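E3 ubiquitin-protein ligase TRIM65 (Homo sapiens, PDB 7JL4) is an E3 ubiquitin ligase of innate immunity, autophagy and inflammation that controls TNRC6A ubiquitination and stability, represented here by its PRY-SPRY (B30.2) domain. Local coordinates at residues T7-R12 and P158-L163; R31-S36 and Q40-L45; M142-D145 and C150-F153; P176-L181 and L186-Q191. All blocks are in the same frame, centred on the assembly; numbering follows the deposited sequence.

Contact 1: T7-R12 and P158-L163; sequences TVCPLR and PQTQPL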
loop_
_atom_site.group_PDB
_atom_site.type_symbol
_atom_site.label_atom_id
_atom_site.label_comp_id
_atom_site.label_asym_id
_atom_site.label_seq_id
_atom_site.Cartn_x
_atom_site.Cartn_y
_atom_site.Cartn_z
ATOM N N THR A 7 -18.725 -16.643 -1.155
ATOM C CA THR A 7 -19.160 -16.313 0.200
ATOM C C THR A 7 -17.988 -15.722 0.986
ATOM O O THR A 7 -16.907 -16.319 1.071
ATOM C CB THR A 7 -19.771 -17.530 0.907
ATOM O OG1 THR A 7 -20.319 -17.127 2.170
ATOM C CG2 THR A 7 -18.768 -18.652 1.116
ATOM N N VAL A 8 -18.200 -14.517 1.512
ATOM C CA VAL A 8 -17.156 -13.811 2.244
ATOM C C VAL A 8 -16.877 -14.558 3.541
ATOM O O VAL A 8 -17.784 -14.795 4.349
ATOM C CB VAL A 8 -17.560 -12.354 2.505
ATOM C CG1 VAL A 8 -16.505 -11.640 3.334
ATOM C CG2 VAL A 8 -17.788 -11.619 1.183
ATOM N N CYS A 9 -15.621 -14.977 3.711
ATOM C CA CYS A 9 -15.031 -15.469 4.944
ATOM C C CYS A 9 -15.498 -14.653 6.144
ATOM O O CYS A 9 -15.395 -13.424 6.115
ATOM C CB CYS A 9 -13.511 -15.388 4.817
ATOM S SG CYS A 9 -12.667 -15.583 6.334
ATOM N N PRO A 10 -16.006 -15.282 7.214
ATOM C CA PRO A 10 -16.469 -14.495 8.374
ATOM C C PRO A 10 -15.383 -13.654 9.036
ATOM O O PRO A 10 -15.690 -12.579 9.579
ATOM C CB PRO A 10 -17.025 -15.562 9.330
ATOM C CG PRO A 10 -16.478 -16.849 8.850
ATOM C CD PRO A 10 -16.328 -16.707 7.365
ATOM N N LEU A 11 -14.124 -14.101 9.024
ATOM C CA LEU A 11 -13.055 -13.244 9.530
ATOM C C LEU A 11 -12.885 -12.018 8.645
ATOM O O LEU A 11 -12.717 -10.898 9.142
ATOM C CB LEU A 11 -11.748 -14.030 9.644
ATOM C CG LEU A 11 -10.528 -13.207 10.085
ATOM C CD1 LEU A 11 -10.778 -12.542 11.447
ATOM C CD2 LEU A 11 -9.234 -14.051 10.121
ATOM N N ARG A 12 -12.961 -12.203 7.328
ATOM C CA ARG A 12 -12.861 -11.059 6.435
ATOM C C ARG A 12 -14.041 -10.123 6.649
ATOM O O ARG A 12 -13.891 -8.895 6.620
ATOM C CB ARG A 12 -12.783 -11.538 4.983
ATOM C CG ARG A 12 -12.547 -10.450 3.941
ATOM C CD ARG A 12 -12.548 -11.055 2.526
ATOM N NE ARG A 12 -12.423 -10.039 1.485
ATOM C CZ ARG A 12 -12.711 -10.242 0.206
ATOM N NH1 ARG A 12 -13.170 -11.434 -0.186
ATOM N NH2 ARG A 12 -12.564 -9.249 -0.671
ATOM N N PRO A 158 -6.401 -17.513 -1.562
ATOM C CA PRO A 158 -7.724 -18.144 -1.445
ATOM C C PRO A 158 -8.389 -18.104 -0.059
ATOM O O PRO A 158 -9.603 -18.313 0.007
ATOM C CB PRO A 158 -7.437 -19.590 -1.826
ATOM C CG PRO A 158 -6.045 -19.803 -1.354
ATOM C CD PRO A 158 -5.322 -18.517 -1.603
ATOM N N GLN A 159 -7.637 -17.895 1.018
ATOM C CA GLN A 159 -8.233 -17.721 2.334
ATOM C C GLN A 159 -7.817 -16.375 2.887
ATOM O O GLN A 159 -6.874 -15.748 2.405
ATOM C CB GLN A 159 -7.784 -18.762 3.362
ATOM C CG GLN A 159 -8.123 -20.165 3.092
ATOM C CD GLN A 159 -7.369 -21.084 4.033
ATOM O OE1 GLN A 159 -6.471 -21.827 3.625
ATOM N NE2 GLN A 159 -7.787 -21.087 5.303
ATOM N N THR A 160 -8.497 -15.983 3.962
ATOM C CA THR A 160 -8.075 -14.845 4.762
ATOM C C THR A 160 -6.910 -15.298 5.643
ATOM O O THR A 160 -7.091 -16.143 6.522
ATOM C CB THR A 160 -9.243 -14.342 5.602
ATOM O OG1 THR A 160 -10.367 -14.081 4.741
ATOM C CG2 THR A 160 -8.841 -13.068 6.335
ATOM N N GLN A 161 -5.716 -14.745 5.412
ATOM C CA GLN A 161 -4.517 -15.178 6.128
ATOM C C GLN A 161 -3.665 -13.974 6.497
ATOM O O GLN A 161 -3.230 -13.227 5.613
ATOM C CB GLN A 161 -3.696 -16.165 5.292
ATOM N N PRO A 162 -3.420 -13.740 7.787
ATOM C CA PRO A 162 -2.513 -12.656 8.167
ATOM C C PRO A 162 -1.100 -13.000 7.724
ATOM O O PRO A 162 -0.661 -14.147 7.824
ATOM C CB PRO A 162 -2.631 -12.597 9.694
ATOM C CG PRO A 162 -3.162 -13.940 10.104
ATOM C CD PRO A 162 -3.923 -14.511 8.943
ATOM N N LEU A 163 -0.404 -11.998 7.224
ATOM C CA LEU A 163 0.939 -12.147 6.671
ATOM C C LEU A 163 2.020 -11.614 7.595
ATOM O O LEU A 163 3.090 -12.232 7.725
ATOM C CB LEU A 163 1.028 -11.421 5.320
ATOM C CG LEU A 163 0.053 -11.900 4.231
ATOM C CD1 LEU A 163 0.141 -11.017 2.972
ATOM C CD2 LEU A 163 0.305 -13.355 3.899
#

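Contact 2: R31-S36 and Q40-L45; sequences RHFYLS and QQVKHL. Unlike the reference sequence in segment 40-45: Leu45 (reference Cys).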
loop_
_atom_site.group_PDB
_atom_site.type_symbol
_atom_site.label_atom_id
_atom_site.label_comp_id
_atom_site.label_asym_id
_atom_site.label_seq_id
_atom_site.Cartn_x
_atom_site.Cartn_y
_atom_site.Cartn_z
ATOM N N ARG A 31 5.505 10.830 -12.077
ATOM C CA ARG A 31 5.097 11.355 -13.382
ATOM C C ARG A 31 4.818 10.258 -14.399
ATOM O O ARG A 31 4.147 10.516 -15.403
ATOM C CB ARG A 31 6.173 12.296 -13.945
ATOM N N HIS A 32 5.330 9.051 -14.170
ATOM C CA HIS A 32 5.074 7.910 -15.038
ATOM C C HIS A 32 3.775 7.189 -14.697
ATOM O O HIS A 32 3.417 6.225 -15.385
ATOM C CB HIS A 32 6.239 6.929 -14.942
ATOM C CG HIS A 32 7.539 7.490 -15.417
ATOM N ND1 HIS A 32 7.916 7.469 -16.742
ATOM C CD2 HIS A 32 8.548 8.097 -14.747
ATOM C CE1 HIS A 32 9.112 8.017 -16.866
ATOM N NE2 HIS A 32 9.517 8.413 -15.674
ATOM N N PHE A 33 3.060 7.638 -13.675
ATOM C CA PHE A 33 1.868 6.950 -13.200
ATOM C C PHE A 33 0.624 7.521 -13.863
ATOM O O PHE A 33 0.445 8.746 -13.916
ATOM C CB PHE A 33 1.739 7.077 -11.692
ATOM C CG PHE A 33 2.709 6.242 -10.927
ATOM C CD1 PHE A 33 3.815 5.657 -11.547
ATOM C CD2 PHE A 33 2.498 6.008 -9.581
ATOM C CE1 PHE A 33 4.686 4.890 -10.826
ATOM C CE2 PHE A 33 3.372 5.232 -8.851
ATOM C CZ PHE A 33 4.464 4.669 -9.468
ATOM N N TYR A 34 -0.239 6.631 -14.345
ATOM C CA TYR A 34 -1.499 6.999 -14.988
ATOM C C TYR A 34 -2.640 6.580 -14.074
ATOM O O TYR A 34 -2.781 5.394 -13.766
ATOM C CB TYR A 34 -1.632 6.323 -16.353
ATOM C CG TYR A 34 -3.056 6.257 -16.891
ATOM C CD1 TYR A 34 -3.716 7.405 -17.317
ATOM C CD2 TYR A 34 -3.736 5.040 -16.976
ATOM C CE1 TYR A 34 -5.015 7.346 -17.813
ATOM C CE2 TYR A 34 -5.029 4.970 -17.480
ATOM C CZ TYR A 34 -5.668 6.127 -17.888
ATOM O OH TYR A 34 -6.957 6.067 -18.384
ATOM N N LEU A 35 -3.451 7.544 -13.653
ATOM C CA LEU A 35 -4.567 7.297 -12.749
ATOM C C LEU A 35 -5.872 7.153 -13.526
ATOM O O LEU A 35 -6.100 7.865 -14.509
ATOM C CB LEU A 35 -4.688 8.443 -11.738
ATOM C CG LEU A 35 -3.620 8.415 -10.641
ATOM C CD1 LEU A 35 -3.597 9.704 -9.835
ATOM C CD2 LEU A 35 -3.931 7.276 -9.734
ATOM N N SER A 36 -6.743 6.248 -13.072
ATOM C CA SER A 36 -8.024 6.031 -13.734
ATOM C C SER A 36 -9.072 5.642 -12.696
ATOM O O SER A 36 -8.788 5.536 -11.501
ATOM C CB SER A 36 -7.914 4.957 -14.818
ATOM O OG SER A 36 -7.450 3.742 -14.254
ATOM N N GLN A 40 -9.177 5.565 -8.278
ATOM C CA GLN A 40 -9.082 4.312 -7.536
ATOM C C GLN A 40 -8.035 3.360 -8.094
ATOM O O GLN A 40 -7.760 2.340 -7.461
ATOM C CB GLN A 40 -10.429 3.576 -7.526
ATOM C CG GLN A 40 -11.584 4.441 -6.941
ATOM C CD GLN A 40 -12.948 3.881 -7.257
ATOM O OE1 GLN A 40 -13.103 2.695 -7.575
ATOM N NE2 GLN A 40 -13.953 4.745 -7.207
ATOM N N GLN A 41 -7.482 3.641 -9.268
ATOM C CA GLN A 41 -6.565 2.723 -9.927
ATOM C C GLN A 41 -5.377 3.507 -10.470
ATOM O O GLN A 41 -5.532 4.644 -10.927
ATOM C CB GLN A 41 -7.310 1.975 -11.042
ATOM C CG GLN A 41 -6.497 0.967 -11.814
ATOM C CD GLN A 41 -7.341 0.164 -12.777
ATOM O OE1 GLN A 41 -7.354 0.429 -13.978
ATOM N NE2 GLN A 41 -8.045 -0.833 -12.256
ATOM N N VAL A 42 -4.192 2.901 -10.420
ATOM C CA VAL A 42 -2.963 3.520 -10.913
ATOM C C VAL A 42 -2.121 2.459 -11.627
ATOM O O VAL A 42 -2.096 1.292 -11.217
ATOM C CB VAL A 42 -2.189 4.192 -9.755
ATOM C CG1 VAL A 42 -1.632 3.154 -8.787
ATOM C CG2 VAL A 42 -1.067 5.079 -10.288
ATOM N N LYS A 43 -1.452 2.861 -12.719
ATOM C CA LYS A 43 -0.546 1.992 -13.455
ATOM C C LYS A 43 0.756 2.736 -13.717
ATOM O O LYS A 43 0.732 3.902 -14.127
ATOM C CB LYS A 43 -1.160 1.530 -14.791
ATOM C CG LYS A 43 -0.274 0.564 -15.552
ATOM C CD LYS A 43 -0.904 0.088 -16.852
ATOM C CE LYS A 43 0.034 -0.890 -17.592
ATOM N NZ LYS A 43 -0.536 -1.350 -18.893
ATOM N N HIS A 44 1.882 2.071 -13.471
ATOM C CA HIS A 44 3.199 2.622 -13.803
ATOM C C HIS A 44 3.495 2.330 -15.275
ATOM O O HIS A 44 3.744 1.180 -15.656
ATOM C CB HIS A 44 4.262 2.040 -12.865
ATOM C CG HIS A 44 5.653 2.575 -13.077
ATOM N ND1 HIS A 44 6.706 2.246 -12.248
ATOM C CD2 HIS A 44 6.171 3.389 -14.032
ATOM C CE1 HIS A 44 7.813 2.828 -12.680
ATOM N NE2 HIS A 44 7.518 3.520 -13.768
ATOM N N LEU A 45 3.477 3.374 -16.102
ATOM C CA LEU A 45 3.700 3.269 -17.537
ATOM C C LEU A 45 5.153 3.577 -17.897
ATOM O O LEU A 45 5.865 4.270 -17.171
ATOM C CB LEU A 45 2.769 4.221 -18.291
ATOM C CG LEU A 45 1.274 3.885 -18.239
ATOM C CD1 LEU A 45 0.496 4.687 -19.259
ATOM C CD2 LEU A 45 1.074 2.402 -18.494
#

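Contact 3: M142-D145 and C150-F153; sequences MDLD and CLTF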
loop_
_atom_site.group_PDB
_atom_site.type_symbol
_atom_site.label_atom_id
_atom_site.label_comp_id
_atom_site.label_asym_id
_atom_site.label_seq_id
_atom_site.Cartn_x
_atom_site.Cartn_y
_atom_site.Cartn_z
ATOM N N MET A 142 -5.084 -4.409 4.441
ATOM C CA MET A 142 -4.349 -3.706 5.487
ATOM C C MET A 142 -5.320 -3.313 6.588
ATOM O O MET A 142 -6.266 -2.557 6.337
ATOM C CB MET A 142 -3.626 -2.481 4.926
ATOM C CG MET A 142 -2.528 -2.871 3.893
ATOM S SD MET A 142 -1.853 -1.429 3.051
ATOM C CE MET A 142 -1.046 -0.581 4.393
ATOM N N ASP A 143 -5.066 -3.822 7.796
ATOM C CA ASP A 143 -5.883 -3.580 8.991
ATOM C C ASP A 143 -5.075 -2.723 9.955
ATOM O O ASP A 143 -4.074 -3.188 10.510
ATOM C CB ASP A 143 -6.271 -4.902 9.651
ATOM C CG ASP A 143 -7.286 -4.714 10.759
ATOM O OD1 ASP A 143 -8.271 -3.974 10.547
ATOM O OD2 ASP A 143 -7.098 -5.323 11.824
ATOM N N LEU A 144 -5.525 -1.484 10.169
ATOM C CA LEU A 144 -4.797 -0.466 10.925
ATOM C C LEU A 144 -5.587 -0.180 12.193
ATOM O O LEU A 144 -6.578 0.550 12.143
ATOM C CB LEU A 144 -4.649 0.799 10.086
ATOM C CG LEU A 144 -3.735 1.876 10.638
ATOM C CD1 LEU A 144 -2.323 1.283 10.847
ATOM C CD2 LEU A 144 -3.679 3.047 9.640
ATOM N N ASP A 145 -5.164 -0.752 13.319
ATOM C CA ASP A 145 -5.869 -0.571 14.599
ATOM C C ASP A 145 -5.099 0.479 15.384
ATOM O O ASP A 145 -4.108 0.182 16.063
ATOM C CB ASP A 145 -6.003 -1.893 15.348
ATOM C CG ASP A 145 -6.695 -1.758 16.707
ATOM O OD1 ASP A 145 -6.841 -0.638 17.245
ATOM O OD2 ASP A 145 -7.126 -2.803 17.238
ATOM N N CYS A 150 -1.544 -1.418 16.056
ATOM C CA CYS A 150 -1.211 -2.614 15.289
ATOM C C CYS A 150 -1.556 -2.423 13.821
ATOM O O CYS A 150 -2.654 -1.964 13.485
ATOM C CB CYS A 150 -1.957 -3.832 15.843
ATOM S SG CYS A 150 -1.594 -4.097 17.628
ATOM N N LEU A 151 -0.634 -2.803 12.948
ATOM C CA LEU A 151 -0.869 -2.797 11.513
ATOM C C LEU A 151 -0.636 -4.213 11.014
ATOM O O LEU A 151 0.465 -4.752 11.181
ATOM C CB LEU A 151 0.055 -1.799 10.815
ATOM C CG LEU A 151 0.229 -1.998 9.297
ATOM C CD1 LEU A 151 -1.103 -1.779 8.549
ATOM C CD2 LEU A 151 1.330 -1.051 8.769
ATOM N N THR A 152 -1.669 -4.834 10.451
ATOM C CA THR A 152 -1.569 -6.211 9.978
ATOM C C THR A 152 -1.899 -6.257 8.500
ATOM O O THR A 152 -2.913 -5.701 8.072
ATOM C CB THR A 152 -2.498 -7.162 10.730
ATOM O OG1 THR A 152 -2.208 -7.094 12.132
ATOM C CG2 THR A 152 -2.280 -8.626 10.225
ATOM N N PHE A 153 -1.040 -6.920 7.732
ATOM C CA PHE A 153 -1.269 -7.184 6.324
ATOM C C PHE A 153 -1.885 -8.563 6.143
ATOM O O PHE A 153 -1.461 -9.535 6.785
ATOM C CB PHE A 153 0.044 -7.129 5.539
ATOM C CG PHE A 153 0.671 -5.788 5.508
ATOM C CD1 PHE A 153 1.501 -5.372 6.528
ATOM C CD2 PHE A 153 0.404 -4.918 4.467
ATOM C CE1 PHE A 153 2.099 -4.124 6.478
ATOM C CE2 PHE A 153 0.994 -3.660 4.432
ATOM C CZ PHE A 153 1.821 -3.273 5.426
HETATM O O HOH W 1 -3.908 -4.690 12.989
#

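Contact 4: P176-L181 and L186-Q191; sequences PVFWLL and LTLCHQ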
loop_
_atom_site.group_PDB
_atom_site.type_symbol
_atom_site.label_atom_id
_atom_site.label_comp_id
_atom_site.label_asym_id
_atom_site.label_seq_id
_atom_site.Cartn_x
_atom_site.Cartn_y
_atom_site.Cartn_z
ATOM N N PRO A 176 -1.720 6.067 3.539
ATOM C CA PRO A 176 -1.319 4.931 2.702
ATOM C C PRO A 176 -0.403 5.383 1.570
ATOM O O PRO A 176 -0.617 6.440 0.959
ATOM C CB PRO A 176 -2.650 4.408 2.145
ATOM C CG PRO A 176 -3.717 4.900 3.121
ATOM C CD PRO A 176 -3.192 6.241 3.598
ATOM N N VAL A 177 0.603 4.552 1.261
ATOM C CA VAL A 177 1.585 4.891 0.240
ATOM C C VAL A 177 2.046 3.589 -0.416
ATOM O O VAL A 177 2.081 2.538 0.224
ATOM C CB VAL A 177 2.751 5.706 0.848
ATOM C CG1 VAL A 177 3.461 4.908 1.957
ATOM C CG2 VAL A 177 3.727 6.157 -0.244
ATOM N N PHE A 178 2.334 3.657 -1.714
ATOM C CA PHE A 178 2.545 2.471 -2.543
ATOM C C PHE A 178 3.730 2.667 -3.484
ATOM O O PHE A 178 3.973 3.774 -3.963
ATOM C CB PHE A 178 1.280 2.183 -3.359
ATOM C CG PHE A 178 0.062 1.984 -2.504
ATOM C CD1 PHE A 178 -0.228 0.730 -1.989
ATOM C CD2 PHE A 178 -0.762 3.051 -2.189
ATOM C CE1 PHE A 178 -1.327 0.524 -1.182
ATOM C CE2 PHE A 178 -1.873 2.873 -1.366
ATOM C CZ PHE A 178 -2.152 1.593 -0.854
ATOM N N TRP A 179 4.431 1.565 -3.788
ATOM C CA TRP A 179 5.504 1.526 -4.773
ATOM C C TRP A 179 5.131 0.517 -5.852
ATOM O O TRP A 179 4.559 -0.540 -5.551
ATOM C CB TRP A 179 6.818 1.107 -4.128
ATOM C CG TRP A 179 7.949 0.843 -5.092
ATOM C CD1 TRP A 179 8.816 1.752 -5.595
ATOM C CD2 TRP A 179 8.356 -0.441 -5.612
ATOM N NE1 TRP A 179 9.762 1.113 -6.413
ATOM C CE2 TRP A 179 9.482 -0.230 -6.437
ATOM C CE3 TRP A 179 7.867 -1.745 -5.460
ATOM C CZ2 TRP A 179 10.125 -1.279 -7.109
ATOM C CZ3 TRP A 179 8.502 -2.786 -6.127
ATOM C CH2 TRP A 179 9.619 -2.540 -6.942
ATOM N N LEU A 180 5.433 0.853 -7.107
ATOM C CA LEU A 180 5.061 0.029 -8.255
ATOM C C LEU A 180 6.217 -0.060 -9.235
ATOM O O LEU A 180 6.670 0.965 -9.752
ATOM C CB LEU A 180 3.850 0.602 -8.994
ATOM C CG LEU A 180 2.462 0.649 -8.393
ATOM C CD1 LEU A 180 2.337 1.842 -7.438
ATOM C CD2 LEU A 180 1.480 0.738 -9.559
ATOM N N LEU A 181 6.621 -1.281 -9.563
ATOM C CA LEU A 181 7.513 -1.496 -10.692
ATOM C C LEU A 181 6.818 -1.082 -11.992
ATOM O O LEU A 181 5.596 -0.973 -12.054
ATOM C CB LEU A 181 7.921 -2.962 -10.751
ATOM C CG LEU A 181 9.196 -3.206 -11.551
ATOM C CD1 LEU A 181 10.287 -2.389 -10.914
ATOM C CD2 LEU A 181 9.531 -4.677 -11.559
ATOM N N LEU A 186 -2.181 -1.063 -9.564
ATOM C CA LEU A 186 -2.814 -1.260 -8.260
ATOM C C LEU A 186 -4.213 -0.659 -8.290
ATOM O O LEU A 186 -4.399 0.450 -8.800
ATOM C CB LEU A 186 -2.034 -0.609 -7.115
ATOM C CG LEU A 186 -0.672 -1.191 -6.714
ATOM C CD1 LEU A 186 -0.018 -0.375 -5.595
ATOM C CD2 LEU A 186 -0.853 -2.617 -6.252
ATOM N N THR A 187 -5.187 -1.389 -7.731
ATOM C CA THR A 187 -6.581 -0.950 -7.653
ATOM C C THR A 187 -7.018 -0.909 -6.190
ATOM O O THR A 187 -6.948 -1.929 -5.493
ATOM C CB THR A 187 -7.479 -1.902 -8.448
ATOM O OG1 THR A 187 -6.952 -2.061 -9.780
ATOM C CG2 THR A 187 -8.896 -1.351 -8.513
ATOM N N LEU A 188 -7.463 0.263 -5.722
ATOM C CA LEU A 188 -8.007 0.415 -4.373
ATOM C C LEU A 188 -9.448 -0.084 -4.387
ATOM O O LEU A 188 -10.298 0.496 -5.065
ATOM C CB LEU A 188 -7.952 1.876 -3.937
ATOM C CG LEU A 188 -6.564 2.526 -4.040
ATOM C CD1 LEU A 188 -6.653 4.021 -3.854
ATOM C CD2 LEU A 188 -5.627 1.943 -3.028
ATOM N N CYS A 189 -9.730 -1.163 -3.658
ATOM C CA CYS A 189 -11.042 -1.792 -3.738
ATOM C C CYS A 189 -12.012 -1.023 -2.856
ATOM O O CYS A 189 -11.652 -0.599 -1.755
ATOM C CB CYS A 189 -10.970 -3.246 -3.284
ATOM S SG CYS A 189 -9.814 -4.261 -4.245
ATOM N N HIS A 190 -13.239 -0.843 -3.340
ATOM C CA HIS A 190 -14.270 -0.167 -2.562
ATOM C C HIS A 190 -15.366 -1.140 -2.137
ATOM O O HIS A 190 -15.683 -2.099 -2.853
ATOM C CB HIS A 190 -14.882 0.996 -3.345
ATOM C CG HIS A 190 -14.008 2.208 -3.406
ATOM N ND1 HIS A 190 -14.450 3.418 -3.902
ATOM C CD2 HIS A 190 -12.723 2.404 -3.029
ATOM C CE1 HIS A 190 -13.473 4.305 -3.827
ATOM N NE2 HIS A 190 -12.413 3.712 -3.303
ATOM N N GLN A 191 -15.945 -0.887 -0.953
ATOM C CA GLN A 191 -17.077 -1.687 -0.454
ATOM C C GLN A 191 -18.181 -0.783 0.068
ATOM O O GLN A 191 -18.144 0.420 -0.159
ATOM C CB GLN A 191 -16.635 -2.641 0.657
ATOM C CG GLN A 191 -15.629 -3.700 0.248
ATOM C CD GLN A 191 -16.258 -4.820 -0.558
ATOM O OE1 GLN A 191 -17.487 -5.004 -0.545
ATOM N NE2 GLN A 191 -15.426 -5.584 -1.254
#

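Contact 1: T7-R12 and P158-L163
Thr160 is the residue of 158-163 that meets the N-terminal end of helix 10-15, and its two branches divide the work. Its hydroxyl, beside its own backbone N (chi1 -54°), points at Cys9 and Arg12: OG1 lies 3.2 Å from Cys9 SG and 3.5 Å from Arg12 CB. The methyl CG2 turns to the hydrophobic neighbour and touches Leu11 CD2 at 3.9 Å, the two side chains passing at a slant. A small, two-branched residue suits this spot because it can offer a polar and an apolar tip to a helix start that exposes both.

The sulfur it faces is already engaged. Cys9 is the N-cap of the helix, and Arg12 N donates to Cys9 SG over 3.5 Å at a fairly straight 162°, the long reach expected of sulfur. Pro10, next in line, has no N-H to leave without a partner in the first turn. Arg12 presents only its CB here; its extended chain leads away to a salt bridge with Glu76.

Beyond Thr160 the chain enters strand 161-167, an outermost strand of the larger sheet of this PRY-SPRY beta-sandwich. Gln161 pairs through its backbone with Ser155, on strand 150-155. Pro162 follows, laying its ring against Thr152 and Tyr154 of that same strand; lacking an N-H probably costs it little, since this edge strand pairs through Gln161 and Leu163.

Contact 2: R31-S36 and Q40-L45
Phe33 and His44 meet on the inward face of a beta hairpin built from strands 33-36 and 41-44, at one edge of the larger sheet of the PRY-SPRY sandwich. Phe33 CE1 comes over one face of the imidazole, near its rim and 3.4 Å from His44 CG, with the ring planes inclined at 48°. His32 rests its CB against the same imidazole, and its own ring, oblique to that of His44, completes a small aromatic cluster. Next along this face, Val42 CG2 fits against Phe33 CB (3.7 Å), while Leu35 CD2 bends in to Val42 CB (3.5 Å). Branched and aromatic residues suit a face that packs on Phe24 and Leu180.

The backbone sets this register. Tyr34 and Lys43 form a hydrogen-bonded pair, Tyr34 N reaching Lys43 O at 2.9 Å. Ser36 N donates in turn to Gln41 O. Gln40 and Gln41 both face Ser36, a classic beta bulge. On the other face Tyr34 CB touches Leu45 CD1 (Cys in the reference sequence).

Further out, His44 lies edge-to-face with Trp60, and its ND1 is hydrogen-bonded to Leu180 O, which fixes how the imidazole is turned. Gln41, its chain extended with CG anti to the backbone N (chi1 -179°), is held by NE2 to Thr187 OG1; its OE1 makes a weak hydrogen bond to a glycerol and lies 3.3 Å from Ser36 OG.

Contact 3: M142-D145 and C150-F153
Met142 and Phe153 stand opposite each other across the two strands as a non-hydrogen-bonded pair in the hairpin of strands 139-145 and 150-155, and they supply its main apolar contact. Their side chains run side by side in the same direction, so Met142 CG rests 3.6 Å from Phe153 CD2. The thioether then bends at its last torsion (chi3 66°), which carries CE back to the ring at Phe153 CE2, 3.7 Å away. SD lies 5.0 Å from the centroid of the Phe153 ring, approaching it obliquely in a Met-aromatic contact. An unbranched, flexible methionine suits the place because it can follow the ring's outline. On the same face Leu144 CD1 packs against Leu151 CB at 3.9 Å.

Backbone bonds hold the two strands in register. Asp143 pairs with Thr152 and Asp145 with Cys150, each through two hydrogen bonds; Asp145 N to Cys150 O is the shortest at 2.8 Å.

Polar side chains occupy the opposite face. Asp143 O, besides receiving Thr152 N, is bound by a water at 2.9 Å, and this water is also hydrogen-bonded to Thr152 OG1 at 3.1 Å, bridging the strands. Asp143 OD1 is bound to His72 NE2, Thr152 OG1 to Thr165 OG1, and Asp145 OD1 to Ser148 N within the hairpin turn.

The hairpin lies between strands 72-79 and 161-167 in the larger sheet. Its apolar face meets the other sheet of the sandwich: Met142 on Leu86 and Val88, Leu151 on Trp112, and Phe153 on Leu114.

Contact 4: P176-L181 and L186-Q191
Leu188 N is hydrogen-bonded to Gln40 O, which pins strand 185-188 to its neighbour in the larger sheet and presents the side chains of Leu186 and Leu188 to Phe178 and Leu180. Contact with these two is purely apolar, as expected where two beta sheets meet face to face. The axes of strands 176-180 and 186-188 approach to 10.1 Å, with their directions 158° apart, a gap that hydrophobic side chains must fill from both sides. Even the nearest backbones, at Leu180 and Leu186, have CA atoms 8.0 Å apart.

Leu186 has the largest share in the filling. Its CG sits beside the backbone N (chi1 -69°) and CD1 is anti to CA (chi2 178°), which drives that methyl toward the facing sheet. There it wedges between two residues of the same strand, touching Phe178 CB at 3.6 Å and Leu180 CD1 at 3.7 Å. Leucine suits the place: it is long enough to bridge from one sheet to the other, and its forked end gives several surfaces to pack on. The ring of Phe178 extends past Leu186, so that CZ reaches Leu188 CD2 at 4.1 Å. A long aromatic thus spans two successive inward positions of the opposite strand.

All four residues are buried in the core of the PRY-SPRY sandwich. Phe178 also packs on Leu86 of strand 84-89, its neighbour in the smaller sheet. Leu186 is flanked within its own sheet by Val42 of strand 41-44 and by Val77 and Ala79 of strand 72-79.

Overall arrangement
The four contacts sample one beta-sandwich. Contact 4 joins its two sheets, with its centre about 5 Å from that of the chain. Contacts 2 and 3 are hairpins in the larger sheet, on opposite sides of the chain's centre, their centres about 25 Å apart. Contact 2 touches contact 4 directly, strand 41-44 lying next to 185-188, with centres about 10 Å apart. Contact 3 adjoins contact 1 through edge strand 161-167, where Leu163 N lies 2.7 Å from Phe153 O, probably hydrogen-bonded. Contact 1 ties the start of helix 10-15 to the loop leading into that strand and encloses contacts 2 and 3 along the chain. A glycerol, probably from the crystallisation liquor, lies beside contact 2.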